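Local coordinates for protein putative tetR-family transcriptional regulator (Streptomyces coelicolor, PDB 3FIW) that probably binds operator DNA through a helix-turn-helix motif and regulates transcription, most likely as a repressor of the TetR family, at residues L37-G42 with L112-G117; E33-L38 with T74-A79. All blocks are in the same frame, centred on the assembly; numbering follows the deposited sequence.

Interaction 1 (L37-G42 with L112-G117)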
ATOM      1  N   LEU A  37     -18.682  -6.739  11.382  1.00 30.12           N
ATOM      2  CA  LEU A  37     -18.737  -5.366  11.891  1.00 30.89           C
ATOM      3  C   LEU A  37     -17.878  -4.407  11.067  1.00 31.94           C
ATOM      4  O   LEU A  37     -18.310  -3.280  10.759  1.00 33.56           O
ATOM      5  CB  LEU A  37     -18.307  -5.293  13.368  1.00 30.71           C
ATOM      6  CG  LEU A  37     -18.444  -3.892  14.018  1.00 30.81           C
ATOM      7  CD1 LEU A  37     -19.888  -3.494  14.219  1.00 31.27           C
ATOM      8  CD2 LEU A  37     -17.691  -3.816  15.338  1.00 30.31           C
ATOM      9  N   LEU A  38     -16.669  -4.856  10.725  1.00 32.50           N
ATOM     10  CA  LEU A  38     -15.766  -4.127   9.873  1.00 31.44           C
ATOM     11  C   LEU A  38     -16.430  -3.832   8.546  1.00 33.49           C
ATOM     12  O   LEU A  38     -16.354  -2.691   8.072  1.00 33.21           O
ATOM     13  CB  LEU A  38     -14.478  -4.920   9.657  1.00 31.42           C
ATOM     14  CG  LEU A  38     -13.474  -4.422   8.589  1.00 30.97           C
ATOM     15  CD1 LEU A  38     -12.882  -3.047   8.901  1.00 23.54           C
ATOM     16  CD2 LEU A  38     -12.365  -5.500   8.354  1.00 28.34           C
ATOM     17  N   ASP A  39     -17.072  -4.849   7.952  1.00 33.97           N
ATOM     18  CA  ASP A  39     -17.824  -4.656   6.712  1.00 35.35           C
ATOM     19  C   ASP A  39     -18.852  -3.562   6.879  1.00 36.09           C
ATOM     20  O   ASP A  39     -19.054  -2.748   5.977  1.00 36.22           O
ATOM     21  CB  ASP A  39     -18.473  -5.966   6.209  1.00 34.67           C
ATOM     22  CG  ASP A  39     -17.485  -6.832   5.474  1.00 34.82           C
ATOM     23  OD1 ASP A  39     -17.606  -8.078   5.472  1.00 36.59           O
ATOM     24  OD2 ASP A  39     -16.539  -6.239   4.928  1.00 31.62           O
ATOM     25  N   GLU A  40     -19.471  -3.534   8.050  1.00 37.42           N
ATOM     26  CA  GLU A  40     -20.572  -2.630   8.325  1.00 39.15           C
ATOM     27  C   GLU A  40     -20.135  -1.206   8.594  1.00 38.43           C
ATOM     28  O   GLU A  40     -20.746  -0.281   8.095  1.00 38.74           O
ATOM     29  CB  GLU A  40     -21.357  -3.117   9.551  1.00 40.23           C
ATOM     30  CG  GLU A  40     -22.867  -3.314   9.312  1.00 46.10           C
ATOM     31  CD  GLU A  40     -23.263  -4.817   9.187  1.00 54.65           C
ATOM     32  OE1 GLU A  40     -22.504  -5.606   8.549  1.00 58.08           O
ATOM     33  OE2 GLU A  40     -24.333  -5.211   9.726  1.00 55.60           O
ATOM     34  N   VAL A  41     -19.124  -1.012   9.434  1.00 38.24           N
ATOM     35  CA  VAL A  41     -18.872   0.341   9.963  1.00 37.67           C
ATOM     36  C   VAL A  41     -17.527   0.935   9.519  1.00 38.12           C
ATOM     37  O   VAL A  41     -17.248   2.105   9.769  1.00 39.28           O
ATOM     38  CB  VAL A  41     -19.012   0.406  11.538  1.00 37.57           C
ATOM     39  CG1 VAL A  41     -20.431   0.038  11.969  1.00 35.56           C
ATOM     40  CG2 VAL A  41     -17.955  -0.484  12.255  1.00 35.15           C
ATOM     41  N   GLY A  42     -16.693   0.136   8.868  1.00 37.42           N
ATOM     42  CA  GLY A  42     -15.366   0.597   8.452  1.00 36.34           C
ATOM     43  C   GLY A  42     -14.407   0.312   9.571  1.00 36.47           C
ATOM     44  O   GLY A  42     -14.837   0.151  10.728  1.00 35.64           O
ATOM     45  N   LEU A 112      -9.726  -7.316  -0.772  1.00 30.53           N
ATOM     46  CA  LEU A 112     -10.970  -6.610  -1.133  1.00 29.22           C
ATOM     47  C   LEU A 112     -12.239  -7.199  -0.518  1.00 30.16           C
ATOM     48  O   LEU A 112     -13.339  -6.549  -0.552  1.00 30.47           O
ATOM     49  CB  LEU A 112     -11.129  -6.552  -2.656  1.00 28.44           C
ATOM     50  CG  LEU A 112     -10.281  -5.569  -3.477  1.00 28.17           C
ATOM     51  CD1 LEU A 112     -10.373  -5.906  -4.961  1.00 23.13           C
ATOM     52  CD2 LEU A 112     -10.725  -4.113  -3.245  1.00 24.22           C
ATOM     53  N   ALA A 113     -12.118  -8.409   0.028  1.00 30.55           N
ATOM     54  CA  ALA A 113     -13.282  -9.159   0.523  1.00 31.00           C
ATOM     55  C   ALA A 113     -13.899  -8.610   1.799  1.00 30.93           C
ATOM     56  O   ALA A 113     -15.009  -8.980   2.160  1.00 32.39           O
ATOM     57  CB  ALA A 113     -12.895 -10.648   0.713  1.00 31.12           C
ATOM     58  N   ARG A 114     -13.171  -7.763   2.506  1.00 31.64           N
ATOM     59  CA  ARG A 114     -13.665  -7.096   3.715  1.00 31.79           C
ATOM     60  C   ARG A 114     -13.416  -5.632   3.511  1.00 32.51           C
ATOM     61  O   ARG A 114     -12.363  -5.251   2.951  1.00 33.35           O
ATOM     62  CB  ARG A 114     -12.866  -7.529   4.949  1.00 31.78           C
ATOM     63  CG  ARG A 114     -13.099  -8.967   5.367  1.00 31.42           C
ATOM     64  CD  ARG A 114     -14.567  -9.214   5.683  1.00 30.55           C
ATOM     65  NE  ARG A 114     -14.771 -10.604   6.099  1.00 31.70           N
ATOM     66  CZ  ARG A 114     -15.882 -11.089   6.661  1.00 28.70           C
ATOM     67  NH1 ARG A 114     -16.939 -10.311   6.855  1.00 24.98           N
ATOM     68  NH2 ARG A 114     -15.927 -12.382   7.012  1.00 25.91           N
ATOM     69  N   ARG A 115     -14.360  -4.799   3.939  1.00 31.95           N
ATOM     70  CA  ARG A 115     -14.160  -3.356   3.874  1.00 32.10           C
ATOM     71  C   ARG A 115     -12.845  -2.969   4.580  1.00 31.71           C
ATOM     72  O   ARG A 115     -12.491  -3.599   5.560  1.00 30.67           O
ATOM     73  CB  ARG A 115     -15.313  -2.651   4.546  1.00 32.17           C
ATOM     74  CG  ARG A 115     -15.201  -1.160   4.542  1.00 32.24           C
ATOM     75  CD  ARG A 115     -16.465  -0.648   5.148  1.00 33.02           C
ATOM     76  NE  ARG A 115     -16.543   0.791   5.329  1.00 32.83           N
ATOM     77  CZ  ARG A 115     -17.649   1.400   5.757  1.00 33.76           C
ATOM     78  NH1 ARG A 115     -18.731   0.688   6.044  1.00 32.89           N
ATOM     79  NH2 ARG A 115     -17.676   2.712   5.912  1.00 33.60           N
ATOM     80  N   ASP A 116     -12.142  -1.945   4.062  1.00 31.08           N
ATOM     81  CA  ASP A 116     -10.863  -1.449   4.608  1.00 30.40           C
ATOM     82  C   ASP A 116      -9.922  -2.634   4.813  1.00 29.51           C
ATOM     83  O   ASP A 116      -9.040  -2.607   5.667  1.00 29.03           O
ATOM     84  CB  ASP A 116     -11.039  -0.633   5.914  1.00 30.01           C
ATOM     85  CG  ASP A 116     -11.935   0.643   5.736  1.00 32.14           C
ATOM     86  OD1 ASP A 116     -11.886   1.297   4.691  1.00 30.76           O
ATOM     87  OD2 ASP A 116     -12.684   0.996   6.659  1.00 28.97           O
ATOM     88  N   GLY A 117     -10.170  -3.685   4.045  1.00 29.61           N
ATOM     89  CA  GLY A 117      -9.369  -4.917   4.051  1.00 29.93           C
ATOM     90  C   GLY A 117      -7.874  -4.681   4.047  1.00 30.26           C
ATOM     91  O   GLY A 117      -7.164  -5.294   4.845  1.00 32.04           O
TER
HETATM   92  O   HOH W   1     -17.644  -9.211   3.242  1.00 39.39           O
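D39 receives two neighbours of the 112-117 loop at once, one on each carboxylate oxygen. The contact joins the C-terminal end of helix 27-41, in the TetR-type DNA-binding domain, to the type II beta turn R114-G117 that leads into helix 117-123 of the C-terminal domain. OD2 of D39 takes the backbone N of R115 at 2.8 Å, nearly along the C-O axis. OD1 of D39 forms a salt bridge to NH1 of R114 at 2.7 Å. This bond is bent, with NH1 lying above the carboxylate plane. A water bridges OD1 to the carbonyl O of A113. The CG of D39 sits beside its own backbone N (chi1 -81°), which turns the carboxylate towards the loop. With an alanine here, the N of R115 is likely to lose its acceptor and R114 one of its two carboxylate partners, D36 being the other.

CG of R115 is anti to its backbone N (chi1 180°), and the chain runs on extended to NE along the helix end. One guanidinium face lies over the backbone of V41 and G42, offset toward its rim, and NH1 makes a weak hydrogen bond to O of D39. L38 packs its branch against the carbonyl O of R115, CG to O 3.3 Å. G42 has positive phi as the chain leaves the helix. OD2 of D116 accepts a hydrogen bond from N of L43 and lies 3.3 Å from CA of G42.

Interaction 2 (E33-L38 with T74-A79)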
ATOM      1  N   GLU A  33     -17.697 -12.195  13.736  1.00 30.10           N
ATOM      2  CA  GLU A  33     -18.574 -11.079  14.016  1.00 30.20           C
ATOM      3  C   GLU A  33     -17.856  -9.712  13.918  1.00 29.89           C
ATOM      4  O   GLU A  33     -18.472  -8.697  13.561  1.00 29.36           O
ATOM      5  CB  GLU A  33     -19.201 -11.284  15.387  1.00 30.92           C
ATOM      6  CG  GLU A  33     -20.554 -10.611  15.537  1.00 34.88           C
ATOM      7  CD  GLU A  33     -21.668 -11.230  14.682  1.00 38.23           C
ATOM      8  OE1 GLU A  33     -21.744 -12.478  14.520  1.00 38.50           O
ATOM      9  OE2 GLU A  33     -22.481 -10.431  14.180  1.00 41.37           O
ATOM     10  N   ALA A  34     -16.556  -9.712  14.197  1.00 28.50           N
ATOM     11  CA  ALA A  34     -15.754  -8.495  14.147  1.00 28.77           C
ATOM     12  C   ALA A  34     -15.520  -8.072  12.694  1.00 28.39           C
ATOM     13  O   ALA A  34     -15.644  -6.877  12.327  1.00 28.63           O
ATOM     14  CB  ALA A  34     -14.434  -8.752  14.865  1.00 27.07           C
ATOM     15  N   LEU A  35     -15.216  -9.072  11.862  1.00 28.54           N
ATOM     16  CA  LEU A  35     -15.029  -8.882  10.433  1.00 27.63           C
ATOM     17  C   LEU A  35     -16.320  -8.445   9.740  1.00 28.53           C
ATOM     18  O   LEU A  35     -16.264  -7.636   8.787  1.00 28.30           O
ATOM     19  CB  LEU A  35     -14.485 -10.148   9.810  1.00 27.87           C
ATOM     20  CG  LEU A  35     -13.020 -10.525  10.141  1.00 27.47           C
ATOM     21  CD1 LEU A  35     -12.643 -11.806   9.448  1.00 26.48           C
ATOM     22  CD2 LEU A  35     -12.059  -9.434   9.763  1.00 26.62           C
ATOM     23  N   ASP A  36     -17.460  -8.972  10.197  1.00 28.01           N
ATOM     24  CA  ASP A  36     -18.748  -8.502   9.723  1.00 29.49           C
ATOM     25  C   ASP A  36     -19.018  -7.072  10.134  1.00 29.83           C
ATOM     26  O   ASP A  36     -19.526  -6.290   9.319  1.00 31.15           O
ATOM     27  CB  ASP A  36     -19.905  -9.371  10.210  1.00 29.68           C
ATOM     28  CG  ASP A  36     -19.953 -10.733   9.520  1.00 33.14           C
ATOM     29  OD1 ASP A  36     -19.163 -11.021   8.568  1.00 33.45           O
ATOM     30  OD2 ASP A  36     -20.809 -11.526   9.959  1.00 37.75           O
ATOM     31  N   LEU A  37     -18.682  -6.739  11.382  1.00 30.12           N
ATOM     32  CA  LEU A  37     -18.737  -5.366  11.891  1.00 30.89           C
ATOM     33  C   LEU A  37     -17.878  -4.407  11.067  1.00 31.94           C
ATOM     34  O   LEU A  37     -18.310  -3.280  10.759  1.00 33.56           O
ATOM     35  CB  LEU A  37     -18.307  -5.293  13.368  1.00 30.71           C
ATOM     36  CG  LEU A  37     -18.444  -3.892  14.018  1.00 30.81           C
ATOM     37  CD1 LEU A  37     -19.888  -3.494  14.219  1.00 31.27           C
ATOM     38  CD2 LEU A  37     -17.691  -3.816  15.338  1.00 30.31           C
ATOM     39  N   LEU A  38     -16.669  -4.856  10.725  1.00 32.50           N
ATOM     40  CA  LEU A  38     -15.766  -4.127   9.873  1.00 31.44           C
ATOM     41  C   LEU A  38     -16.430  -3.832   8.546  1.00 33.49           C
ATOM     42  O   LEU A  38     -16.354  -2.691   8.072  1.00 33.21           O
ATOM     43  CB  LEU A  38     -14.478  -4.920   9.657  1.00 31.42           C
ATOM     44  CG  LEU A  38     -13.474  -4.422   8.589  1.00 30.97           C
ATOM     45  CD1 LEU A  38     -12.882  -3.047   8.901  1.00 23.54           C
ATOM     46  CD2 LEU A  38     -12.365  -5.500   8.354  1.00 28.34           C
ATOM     47  N   THR A  74      -5.289  -7.739  15.245  1.00 31.07           N
ATOM     48  CA  THR A  74      -4.325  -8.768  14.849  1.00 30.76           C
ATOM     49  C   THR A  74      -5.073 -10.020  14.492  1.00 30.85           C
ATOM     50  O   THR A  74      -4.820 -10.590  13.458  1.00 32.63           O
ATOM     51  CB  THR A  74      -3.302  -9.043  15.997  1.00 31.02           C
ATOM     52  OG1 THR A  74      -2.567  -7.850  16.238  1.00 31.26           O
ATOM     53  CG2 THR A  74      -2.275 -10.165  15.693  1.00 32.29           C
ATOM     54  N   ALA A  75      -5.980 -10.447  15.371  1.00 30.62           N
ATOM     55  CA  ALA A  75      -6.871 -11.565  15.145  1.00 29.26           C
ATOM     56  C   ALA A  75      -7.763 -11.415  13.930  1.00 28.69           C
ATOM     57  O   ALA A  75      -7.959 -12.390  13.219  1.00 27.09           O
ATOM     58  CB  ALA A  75      -7.730 -11.853  16.382  1.00 28.75           C
HETATM   59  N   MSE A  76      -8.348 -10.227  13.733  1.00 28.85           N
HETATM   60  CA  MSE A  76      -9.164  -9.976  12.558  1.00 28.46           C
HETATM   61  C   MSE A  76      -8.318 -10.082  11.283  1.00 30.00           C
HETATM   62  O   MSE A  76      -8.758 -10.676  10.305  1.00 30.35           O
HETATM   63  CB  MSE A  76      -9.824  -8.601  12.657  1.00 29.36           C
HETATM   64  CG  MSE A  76     -10.960  -8.501  13.688  1.00 24.95           C
HETATM   65 SE   MSE A  76     -11.380  -6.688  14.092  0.70 29.53          SE
HETATM   66  CE  MSE A  76     -11.919  -6.081  12.301  1.00 23.74           C
ATOM     67  N   ALA A  77      -7.090  -9.539  11.314  1.00 29.74           N
ATOM     68  CA  ALA A  77      -6.213  -9.503  10.135  1.00 29.04           C
ATOM     69  C   ALA A  77      -5.798 -10.931   9.708  1.00 30.06           C
ATOM     70  O   ALA A  77      -5.745 -11.233   8.506  1.00 29.32           O
ATOM     71  CB  ALA A  77      -4.980  -8.631  10.400  1.00 27.72           C
ATOM     72  N   GLN A  78      -5.523 -11.781  10.704  1.00 29.80           N
ATOM     73  CA  GLN A  78      -5.136 -13.132  10.469  1.00 31.55           C
ATOM     74  C   GLN A  78      -6.306 -13.925   9.877  1.00 31.41           C
ATOM     75  O   GLN A  78      -6.126 -14.617   8.869  1.00 32.11           O
ATOM     76  CB  GLN A  78      -4.605 -13.794  11.751  1.00 32.41           C
ATOM     77  CG  GLN A  78      -3.973 -15.202  11.488  1.00 35.06           C
ATOM     78  CD  GLN A  78      -2.583 -15.090  10.827  1.00 40.97           C
ATOM     79  OE1 GLN A  78      -1.807 -14.199  11.162  1.00 47.11           O
ATOM     80  NE2 GLN A  78      -2.272 -15.980   9.912  1.00 40.67           N
ATOM     81  N   ALA A  79      -7.491 -13.846  10.504  1.00 31.77           N
ATOM     82  CA  ALA A  79      -8.715 -14.540  10.006  1.00 30.82           C
ATOM     83  C   ALA A  79      -9.061 -14.071   8.585  1.00 31.65           C
ATOM     84  O   ALA A  79      -9.560 -14.835   7.778  1.00 32.90           O
ATOM     85  CB  ALA A  79      -9.854 -14.278  10.934  1.00 29.55           C
TER
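M76, a selenomethionine, reaches across from helix 69-79 and lays its side chain against A34, L35 and L38 of helix 27-41. This is helix-to-helix packing inside the TetR DNA-binding domain, where helix 27-41 precedes the helix-turn-helix. The two short axes are almost perpendicular, at 89°, and approach to 10.0 Å. Such a crossing keeps the meeting small, and M76 contributes the largest share of the buried surface. No hydrogen bond links the segments.

L35 has the next largest share. The side chains of L35 and M76 run alongside each other, pointing opposite ways. CD2 of L35 comes to 3.8 Å from CB of M76 and also lies against the carbonyl O of M76. Its other methyl, CD1, meets CB of A79 one helical turn further on. A34 is small, and its CB touches both CG and SE of M76.

L120 of helix 117-123 also packs on M76, L35 and L38, so the C-terminal domain contributes to the same buried cluster. A34 also touches L51 of helix 48-55. The M76 chain bends at its last torsion (chi3 61°). That bend carries the terminal methyl towards L38, with CE of M76 3.9 Å from CB of L38.

Both contacts start from helix 27-41, where their segments overlap at L37 and L38. Going along the chain from there, interaction 2 closes first. Its loop runs through the helix-turn-helix and returns with helix 69-79. Interaction 1 closes later, after helix 96-112, and joins the same helix to the turn before helix 117-123. The two loops thus set out from the same stretch of helix 27-41, and that of interaction 1 runs further along the chain. Interaction 2 ties the DNA-binding domain together internally; interaction 1 ties it to the C-terminal domain. They also touch directly: NH1 of R114 forms a salt bridge with OD1 of D36, at 2.9 Å.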